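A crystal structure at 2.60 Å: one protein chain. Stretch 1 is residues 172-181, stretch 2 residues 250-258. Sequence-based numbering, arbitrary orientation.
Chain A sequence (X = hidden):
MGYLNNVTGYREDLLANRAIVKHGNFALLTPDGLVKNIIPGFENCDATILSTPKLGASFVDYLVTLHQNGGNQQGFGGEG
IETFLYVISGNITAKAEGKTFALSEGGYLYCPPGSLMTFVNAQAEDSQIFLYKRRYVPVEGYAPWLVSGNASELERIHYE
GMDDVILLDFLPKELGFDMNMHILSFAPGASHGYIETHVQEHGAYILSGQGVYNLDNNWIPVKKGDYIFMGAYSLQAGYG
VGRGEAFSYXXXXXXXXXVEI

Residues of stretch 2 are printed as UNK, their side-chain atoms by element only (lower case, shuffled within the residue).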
ATOM      1  N   PRO A 172      12.559  -8.161  -3.884  1.00 39.49           N
ATOM      2  CA  PRO A 172      13.553  -8.612  -4.864  1.00 43.05           C
ATOM      3  C   PRO A 172      12.927  -8.563  -6.263  1.00 44.18           C
ATOM      4  O   PRO A 172      11.718  -8.714  -6.400  1.00 42.58           O
ATOM      5  CB  PRO A 172      13.853 -10.049  -4.413  1.00 23.68           C
ATOM      6  CG  PRO A 172      13.593 -10.015  -2.948  1.00 22.18           C
ATOM      7  CD  PRO A 172      12.335  -9.189  -2.849  1.00 24.25           C
ATOM      8  N   LYS A 173      13.745  -8.368  -7.290  1.00 35.63           N
ATOM      9  CA  LYS A 173      13.258  -8.302  -8.667  1.00 40.98           C
ATOM     10  C   LYS A 173      13.143  -9.673  -9.333  1.00 41.08           C
ATOM     11  O   LYS A 173      12.537  -9.796 -10.386  1.00 44.11           O
ATOM     12  CB  LYS A 173      14.191  -7.428  -9.503  1.00 52.32           C
ATOM     13  CG  LYS A 173      14.627  -6.152  -8.806  1.00 59.46           C
ATOM     14  CD  LYS A 173      13.506  -5.135  -8.725  1.00 65.99           C
ATOM     15  CE  LYS A 173      13.566  -4.180  -9.902  1.00 71.00           C
ATOM     16  NZ  LYS A 173      14.804  -3.345  -9.877  1.00 73.64           N
ATOM     17  N   GLU A 174      13.731 -10.699  -8.729  1.00 37.65           N
ATOM     18  CA  GLU A 174      13.696 -12.055  -9.277  1.00 37.96           C
ATOM     19  C   GLU A 174      12.293 -12.551  -9.632  1.00 33.49           C
ATOM     20  O   GLU A 174      11.316 -12.271  -8.934  1.00 33.83           O
ATOM     21  CB  GLU A 174      14.341 -13.048  -8.294  1.00 51.89           C
ATOM     22  CG  GLU A 174      15.862 -13.088  -8.304  1.00 69.45           C
ATOM     23  CD  GLU A 174      16.500 -11.734  -8.035  1.00 80.52           C
ATOM     24  OE1 GLU A 174      16.237 -11.144  -6.963  1.00 86.64           O
ATOM     25  OE2 GLU A 174      17.273 -11.260  -8.897  1.00 88.71           O
ATOM     26  N   LEU A 175      12.214 -13.323 -10.709  1.00 31.27           N
ATOM     27  CA  LEU A 175      10.954 -13.867 -11.178  1.00 28.43           C
ATOM     28  C   LEU A 175      10.213 -14.618 -10.100  1.00 26.73           C
ATOM     29  O   LEU A 175       9.026 -14.917 -10.253  1.00 26.53           O
ATOM     30  CB  LEU A 175      11.188 -14.802 -12.360  1.00 27.18           C
ATOM     31  CG  LEU A 175      11.982 -14.213 -13.530  1.00 25.19           C
ATOM     32  CD1 LEU A 175      12.045 -15.228 -14.648  1.00 24.70           C
ATOM     33  CD2 LEU A 175      11.332 -12.922 -14.008  1.00 23.06           C
ATOM     34  N   GLY A 176      10.914 -14.946  -9.017  1.00 31.89           N
ATOM     35  CA  GLY A 176      10.277 -15.656  -7.923  1.00 28.96           C
ATOM     36  C   GLY A 176       9.137 -14.784  -7.447  1.00 29.42           C
ATOM     37  O   GLY A 176       8.073 -15.278  -7.022  1.00 26.83           O
ATOM     38  N   PHE A 177       9.363 -13.473  -7.542  1.00 30.44           N
ATOM     39  CA  PHE A 177       8.367 -12.493  -7.145  1.00 32.41           C
ATOM     40  C   PHE A 177       7.526 -12.053  -8.339  1.00 33.34           C
ATOM     41  O   PHE A 177       8.040 -11.832  -9.430  1.00 34.20           O
ATOM     42  CB  PHE A 177       9.046 -11.287  -6.502  1.00 29.83           C
ATOM     43  CG  PHE A 177       9.605 -11.565  -5.135  1.00 32.32           C
ATOM     44  CD1 PHE A 177       8.919 -11.166  -3.995  1.00 34.22           C
ATOM     45  CD2 PHE A 177      10.795 -12.267  -4.986  1.00 32.83           C
ATOM     46  CE1 PHE A 177       9.412 -11.468  -2.728  1.00 35.68           C
ATOM     47  CE2 PHE A 177      11.291 -12.570  -3.737  1.00 31.97           C
ATOM     48  CZ  PHE A 177      10.601 -12.172  -2.604  1.00 35.68           C
ATOM     49  N   ASP A 178       6.221 -11.941  -8.114  1.00 31.74           N
ATOM     50  CA  ASP A 178       5.293 -11.536  -9.148  1.00 30.22           C
ATOM     51  C   ASP A 178       4.702 -10.160  -8.820  1.00 29.27           C
ATOM     52  O   ASP A 178       3.670  -9.776  -9.359  1.00 28.62           O
ATOM     53  CB  ASP A 178       4.181 -12.578  -9.270  1.00 31.02           C
ATOM     54  CG  ASP A 178       3.277 -12.611  -8.054  1.00 31.25           C
ATOM     55  OD1 ASP A 178       3.581 -11.923  -7.056  1.00 31.73           O
ATOM     56  OD2 ASP A 178       2.258 -13.338  -8.100  1.00 33.11           O
ATOM     57  N   MET A 179       5.358  -9.421  -7.930  1.00 28.21           N
ATOM     58  CA  MET A 179       4.881  -8.094  -7.559  1.00 28.80           C
ATOM     59  C   MET A 179       5.991  -7.334  -6.875  1.00 29.53           C
ATOM     60  O   MET A 179       7.076  -7.861  -6.672  1.00 29.80           O
ATOM     61  CB  MET A 179       3.704  -8.190  -6.591  1.00 33.91           C
ATOM     62  CG  MET A 179       4.057  -8.937  -5.335  1.00 34.67           C
ATOM     63  SD  MET A 179       3.230  -8.324  -3.867  1.00 37.45           S
ATOM     64  CE  MET A 179       1.982  -9.404  -3.770  1.00 34.26           C
ATOM     65  N   ASN A 180       5.711  -6.086  -6.530  1.00 39.17           N
ATOM     66  CA  ASN A 180       6.676  -5.265  -5.831  1.00 38.85           C
ATOM     67  C   ASN A 180       5.970  -4.052  -5.248  1.00 39.69           C
ATOM     68  O   ASN A 180       4.924  -3.651  -5.740  1.00 42.01           O
ATOM     69  CB  ASN A 180       7.794  -4.835  -6.770  1.00 31.59           C
ATOM     70  CG  ASN A 180       9.112  -4.601  -6.040  1.00 34.30           C
ATOM     71  OD1 ASN A 180      10.186  -4.660  -6.640  1.00 35.20           O
ATOM     72  ND2 ASN A 180       9.036  -4.328  -4.748  1.00 33.29           N
ATOM     73  N   MET A 181       6.522  -3.505  -4.173  1.00 29.23           N
ATOM     74  CA  MET A 181       5.963  -2.326  -3.526  1.00 30.53           C
ATOM     75  C   MET A 181       7.018  -1.232  -3.666  1.00 31.91           C
ATOM     76  O   MET A 181       8.215  -1.500  -3.550  1.00 33.80           O
ATOM     77  CB  MET A 181       5.688  -2.587  -2.036  1.00 35.43           C
ATOM     78  CG  MET A 181       4.597  -3.610  -1.711  1.00 35.19           C
ATOM     79  SD  MET A 181       2.890  -3.102  -2.099  1.00 36.32           S
ATOM     80  CE  MET A 181       2.988  -1.363  -1.817  1.00 37.49           C
ATOM     81  N   UNK A 250       3.403   5.368  -1.061  1.00 43.09           N
ATOM     82  CA  UNK A 250       3.762   3.978  -1.271  1.00 36.47           C
ATOM     83  C   UNK A 250       2.771   3.398  -2.259  1.00 35.54           C
ATOM     84  O   UNK A 250       1.609   3.785  -2.263  1.00 35.93           O
ATOM     85  c   UNK A 250       2.284   3.267   0.639  1.00 26.28           C
ATOM     86  c   UNK A 250       4.163   1.757  -0.165  1.00 25.13           C
ATOM     87  c   UNK A 250       3.702   3.199   0.053  1.00 30.47           C
ATOM     88  c   UNK A 250       4.409   1.013   1.121  1.00 21.83           C
ATOM     89  N   UNK A 251       3.222   2.481  -3.106  1.00 31.86           N
ATOM     90  CA  UNK A 251       2.323   1.897  -4.083  1.00 30.22           C
ATOM     91  C   UNK A 251       2.741   0.532  -4.594  1.00 28.80           C
ATOM     92  O   UNK A 251       3.928   0.244  -4.749  1.00 29.37           O
ATOM     93  c   UNK A 251       3.374   2.084  -7.350  1.00 27.38           C
ATOM     94  c   UNK A 251       4.399   3.777  -5.984  1.00 29.05           C
ATOM     95  c   UNK A 251       5.505   3.023  -7.990  1.00 27.97           C
ATOM     96  c   UNK A 251       2.148   2.844  -5.275  1.00 29.48           C
ATOM     97  o   UNK A 251       6.571   3.061  -8.863  1.00 30.23           O
ATOM     98  c   UNK A 251       3.329   2.899  -6.215  1.00 28.67           C
ATOM     99  c   UNK A 251       5.484   3.845  -6.868  1.00 26.91           C
ATOM    100  c   UNK A 251       4.459   2.143  -8.240  1.00 27.85           C
ATOM    101  N   UNK A 252       1.741  -0.291  -4.880  1.00 19.06           N
ATOM    102  CA  UNK A 252       1.947  -1.635  -5.375  1.00 22.86           C
ATOM    103  C   UNK A 252       2.076  -1.672  -6.889  1.00 24.54           C
ATOM    104  O   UNK A 252       1.801  -0.696  -7.570  1.00 26.18           O
ATOM    105  c   UNK A 252       0.798  -2.526  -4.932  1.00 40.23           C
ATOM    106  o   UNK A 252      -0.449  -1.944  -5.256  1.00 41.74           O
ATOM    107  N   UNK A 253       2.488  -2.822  -7.405  1.00 31.04           N
ATOM    108  CA  UNK A 253       2.699  -3.012  -8.827  1.00 35.56           C
ATOM    109  C   UNK A 253       2.968  -4.488  -9.081  1.00 32.56           C
ATOM    110  O   UNK A 253       3.891  -5.048  -8.512  1.00 36.70           O
ATOM    111  n   UNK A 253       6.196  -1.802 -13.039  1.00 94.68           N
ATOM    112  c   UNK A 253       3.915  -2.185  -9.252  1.00 55.26           C
ATOM    113  c   UNK A 253       6.798  -2.477 -11.841  1.00 92.71           C
ATOM    114  c   UNK A 253       4.656  -2.691 -10.475  1.00 73.17           C
ATOM    115  c   UNK A 253       6.084  -2.136 -10.526  1.00 85.58           C
ATOM    116  N   UNK A 254       2.157  -5.125  -9.913  1.00 26.68           N
ATOM    117  CA  UNK A 254       2.374  -6.533 -10.250  1.00 27.36           C
ATOM    118  C   UNK A 254       3.446  -6.547 -11.347  1.00 22.23           C
ATOM    119  O   UNK A 254       3.567  -5.589 -12.117  1.00 21.37           O
ATOM    120  c   UNK A 254       1.091  -7.174 -10.783  1.00 28.38           C
ATOM    121  o   UNK A 254       0.076  -5.358 -11.941  1.00 46.51           O
ATOM    122  c   UNK A 254       0.581  -6.496 -12.036  1.00 36.33           C
ATOM    123  o   UNK A 254       0.695  -7.092 -13.120  1.00 46.72           O
ATOM    124  N   UNK A 255       4.222  -7.625 -11.427  1.00 31.82           N
ATOM    125  CA  UNK A 255       5.281  -7.698 -12.423  1.00 29.18           C
ATOM    126  C   UNK A 255       5.824  -9.094 -12.653  1.00 28.23           C
ATOM    127  O   UNK A 255       5.400 -10.058 -12.020  1.00 28.11           O
ATOM    128  s   UNK A 255       7.079  -7.261 -10.362  1.00 27.78           S
ATOM    129  c   UNK A 255       6.432  -6.804 -11.995  1.00 29.37           C
ATOM    130  N   UNK A 256       6.783  -9.178 -13.572  1.00 31.29           N
ATOM    131  CA  UNK A 256       7.448 -10.427 -13.931  1.00 30.72           C
ATOM    132  C   UNK A 256       6.551 -11.571 -14.394  1.00 31.32           C
ATOM    133  O   UNK A 256       6.951 -12.734 -14.312  1.00 33.52           O
ATOM    134  c   UNK A 256       8.297 -10.942 -12.768  1.00 26.33           C
ATOM    135  n   UNK A 256       9.662 -10.047 -10.994  1.00 27.48           N
ATOM    136  c   UNK A 256       9.301  -9.918 -12.265  1.00 28.77           C
ATOM    137  o   UNK A 256       9.763  -9.035 -13.007  1.00 30.03           O
ATOM    138  N   UNK A 257       5.359 -11.276 -14.891  1.00 27.32           N
ATOM    139  CA  UNK A 257       4.496 -12.356 -15.345  1.00 27.45           C
ATOM    140  C   UNK A 257       3.862 -12.093 -16.699  1.00 27.64           C
ATOM    141  O   UNK A 257       3.595 -10.948 -17.057  1.00 29.14           O
ATOM    142  n   UNK A 257       4.859 -15.141 -11.843  1.00 32.75           N
ATOM    143  c   UNK A 257       6.074 -14.909 -11.345  1.00 32.19           C
ATOM    144  n   UNK A 257       6.946 -14.171 -12.024  1.00 32.06           N
ATOM    145  c   UNK A 257       3.400 -12.622 -14.314  1.00 24.74           C
ATOM    146  c   UNK A 257       3.917 -13.152 -13.001  1.00 26.32           C
ATOM    147  c   UNK A 257       4.368 -14.608 -13.120  1.00 30.59           C
ATOM    148  n   UNK A 257       6.420 -15.429 -10.176  1.00 28.46           N
ATOM    149  N   UNK A 258       3.638 -13.160 -17.456  1.00 24.05           N
ATOM    150  CA  UNK A 258       2.998 -13.049 -18.763  1.00 24.78           C
ATOM    151  C   UNK A 258       1.513 -12.938 -18.456  1.00 26.20           C
ATOM    152  O   UNK A 258       1.102 -13.097 -17.311  1.00 24.22           O
ATOM    153  o   UNK A 258       2.743 -15.234 -21.703  1.00 32.41           O
ATOM    154  o   UNK A 258       2.423 -13.086 -21.472  1.00 28.72           O
ATOM    155  c   UNK A 258       3.254 -14.312 -19.587  1.00 25.49           C
ATOM    156  c   UNK A 258       2.768 -14.196 -21.016  1.00 28.24           C
TER

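Position 250 carries four side-chain carbons and no heteroatom. The chain forks at CB, with one arm a single carbon and the other two carbons long, the pattern of isoleucine. The first carbon of the longer arm lies 3.7 Å from CE of Met-181. Position 250 is Ile-250, and that atom is CG1.

Position 251 has one carbon leading to a six-carbon ring that bears an oxygen. Its CA-to-CB bond points away from stretch 1, so the contact falls to the backbone: CE of Met-181 lies 3.4 Å from the carbonyl C of 251, and CA of Met-181 makes a CA-H...O contact of 3.5 Å with the O of 251. A hydroxylated six-membered ring identifies Tyr-251.

At position 252 a single carbon is followed by one oxygen. CB is 3.6 Å from SD of Met-181, on the same face of the sheet, and the CA atoms of this non-hydrogen-bonded pair are 4.5 Å apart. One carbon and one oxygen make Ser-252.

Position 253 shows four carbons in an unbranched row ending in nitrogen. Its backbone O accepts a hydrogen bond from N of Asn-180 (2.9 Å, angle 135°) and receives a CA-H...O contact from CA of Met-179 at 3.3 Å. The residue is Lys-253; its first three chi angles are t, and the end of its chain leads away from stretch 1.

Position 254 has two carbons, the second carrying two oxygens: a short carboxylate, hence Asp-254. It pairs with Met-179, their CA atoms only 4.0 Å apart.

Position 255 bears one carbon and one sulfur, which identifies Cys-255. SG lies 3.7 Å from C of Met-179, while N of Cys-255 donates to O of Asp-178 at 3.0 Å and 173°, nearly linear.

Position 256 has two carbons, the second carrying one oxygen and one nitrogen. A carboxamide on so short a stem is Asn-256. Its CA-to-CB bond points toward stretch 1, and ND2 donates to O of Phe-177 (2.9 Å, 163°) and, through a weak bond at 126°, to O of Lys-173, also 2.9 Å away. Positive phi and psi, 56° and 23°, mark a turn in the backbone here.

Position 257 presents three carbons, a nitrogen, then a carbon with two more nitrogens: a guanidinium, so Arg-257. NH1 and NH2 both donate to O of Leu-175, at 2.7 and 2.8 Å. That oxygen sits near the guanidinium plane, whereas CB of Asp-178 covers one face, 3.7 Å from CZ. NH2 also donates to O of Asn-256 at 2.7 Å.

Position 258 has two carbons, the second with two oxygens. It is Asp-258, which makes no contact: the nearest approach of its side chain to stretch 1 is 9.9 Å, from CB of Asp-258 to CD2 of Leu-175.

The contact therefore has two parts. Antiparallel strands, with axes at 165°, pair Met-179 through Met-181 with Asp-254 back to Ser-252. Beyond them, Asn-256 and Arg-257 supply side-chain donors to carbonyls of the 173-177 loop, extending the join past the sheet; together the stretches bury 632 Å².

Stretch 2 250-258: IYSKDCNRD
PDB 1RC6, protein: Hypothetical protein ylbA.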